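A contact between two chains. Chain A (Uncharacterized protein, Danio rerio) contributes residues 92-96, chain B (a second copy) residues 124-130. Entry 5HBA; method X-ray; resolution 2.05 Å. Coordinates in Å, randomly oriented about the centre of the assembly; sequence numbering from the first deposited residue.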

# COMPACT_ATOMS: atom_id res chain seq x y z
N GLY A 92 4.47 -3.47 1.00
CA GLY A 92 5.58 -2.83 0.31
C GLY A 92 5.20 -2.72 -1.16
O GLY A 92 4.22 -3.32 -1.60
N GLY A 93 5.99 -1.97 -1.91
CA GLY A 93 5.70 -1.80 -3.32
C GLY A 93 6.44 -0.63 -3.90
O GLY A 93 7.14 0.10 -3.17
N ALA A 94 6.32 -0.44 -5.21
CA ALA A 94 7.09 0.58 -5.90
C ALA A 94 6.50 0.93 -7.25
O ALA A 94 5.72 0.15 -7.81
CB ALA A 94 8.54 0.13 -6.06
N VAL A 95 6.86 2.10 -7.76
CA VAL A 95 6.60 2.44 -9.16
C VAL A 95 7.84 2.09 -9.98
O VAL A 95 8.94 2.62 -9.74
CB VAL A 95 6.24 3.93 -9.34
CG1 VAL A 95 6.34 4.33 -10.80
CG2 VAL A 95 4.84 4.19 -8.82
N LEU A 96 7.68 1.18 -10.94
CA LEU A 96 8.81 0.67 -11.71
C LEU A 96 8.63 0.87 -13.21
O LEU A 96 7.52 0.75 -13.74
CB LEU A 96 8.98 -0.83 -11.43
CG LEU A 96 9.17 -1.28 -9.98
CD1 LEU A 96 9.26 -2.80 -9.90
CD2 LEU A 96 10.41 -0.64 -9.39
N ALA B 124 12.92 4.10 3.60
CA ALA B 124 11.63 4.55 3.07
C ALA B 124 11.56 4.47 1.55
O ALA B 124 12.52 4.79 0.85
CB ALA B 124 11.33 5.97 3.54
N VAL B 125 10.39 4.04 1.06
CA VAL B 125 10.09 4.10 -0.36
C VAL B 125 8.84 4.96 -0.48
O VAL B 125 7.82 4.69 0.16
CB VAL B 125 9.80 2.71 -0.95
CG1 VAL B 125 9.44 2.83 -2.43
CG2 VAL B 125 11.00 1.78 -0.77
N PHE B 126 8.91 5.99 -1.31
CA PHE B 126 7.80 6.93 -1.45
C PHE B 126 7.42 6.93 -2.92
O PHE B 126 8.28 7.16 -3.79
CB PHE B 126 8.26 8.31 -0.99
CG PHE B 126 7.18 9.36 -0.93
CD1 PHE B 126 5.84 9.02 -0.79
CD2 PHE B 126 7.52 10.70 -1.02
CE1 PHE B 126 4.85 10.01 -0.73
CE2 PHE B 126 6.55 11.69 -0.96
CZ PHE B 126 5.21 11.34 -0.82
N ASN B 127 6.14 6.66 -3.19
CA ASN B 127 5.62 6.49 -4.55
C ASN B 127 4.46 7.44 -4.81
O ASN B 127 3.69 7.75 -3.90
CB ASN B 127 5.08 5.07 -4.73
CG ASN B 127 6.11 3.99 -4.41
OD1 ASN B 127 7.26 4.06 -4.86
ND2 ASN B 127 5.69 2.98 -3.66
N GLY B 128 4.30 7.86 -6.06
CA GLY B 128 3.16 8.67 -6.42
C GLY B 128 2.95 8.73 -7.92
O GLY B 128 3.91 8.60 -8.69
N PHE B 129 1.71 8.94 -8.36
CA PHE B 129 1.45 9.09 -9.79
C PHE B 129 0.13 9.80 -10.06
O PHE B 129 -0.79 9.79 -9.23
CB PHE B 129 1.49 7.74 -10.52
CG PHE B 129 0.64 6.67 -9.90
CD1 PHE B 129 -0.70 6.54 -10.23
CD2 PHE B 129 1.18 5.77 -8.98
CE1 PHE B 129 -1.49 5.56 -9.65
CE2 PHE B 129 0.39 4.78 -8.41
CZ PHE B 129 -0.94 4.68 -8.74
N LEU B 130 0.06 10.46 -11.21
CA LEU B 130 -1.16 11.11 -11.63
C LEU B 130 -2.21 10.05 -11.94
O LEU B 130 -1.91 9.04 -12.57
CB LEU B 130 -0.88 11.96 -12.88
CG LEU B 130 -2.11 12.63 -13.50
CD1 LEU B 130 -2.42 13.92 -12.77
CD2 LEU B 130 -1.88 12.89 -14.97

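This contact is a side-chain-mediated packing of two β-strands from different copies of the same protein, in which one asparagine-to-backbone hydrogen bond sits beside a valine-phenylalanine contact. It illustrates a general principle: strands too far apart to share backbone hydrogen bonds can still be joined by a side-chain amide reaching a main-chain carbonyl. The geometry rules out sheet pairing: the strand axes come no closer than 6.7 Å, their N-to-C directions diverge by 51°, and even the best-matched residues, Val95(A) and Asn127(B), keep their CA atoms 6.2 Å apart. No backbone-to-backbone hydrogen bond joins the strands, and side chains occupy the space between them.

The alternation of strand 124-130 shows in which ones do so. Val125(B), Asn127(B) and Phe129(B) all direct CB toward chain A, whereas Phe126(B) points away. At the centre, Asn127(B), in the m rotamer, extends its amide to the opposing main chain, and ND2 donates a hydrogen bond to O of Gly93(A) at 3.3 Å. The N-H...O angle of 160° is favourable, though the distance is rather long. The same ND2 lies 3.6 Å from CA of Ala94(A), so the amide rests close against the backbone it binds. Its OD1 approaches N of Val95(A) at 3.5 Å without a hydrogen bond being formed there; that oxygen is satisfied elsewhere in the structure.

Carbon contacts flank this link. CG1 of Val125(B) lies 3.6 Å from O of Gly93(A), the carbonyl that accepts the asparagine bond. Further along, Val95(A), whose CB points toward chain B, places CG2 4.2 Å from CB of Asn127(B) and 4.0 Å from CD2 of Phe129(B), an apolar pair that meets the aromatic ring obliquely. Gly93(A) has phi of 163°, a conformation that itself calls for glycine, since a CB would jam against the preceding carbonyl oxygen. The stretches together bury a modest 206 Å², with Val95(A) and Asn127(B) contributing most.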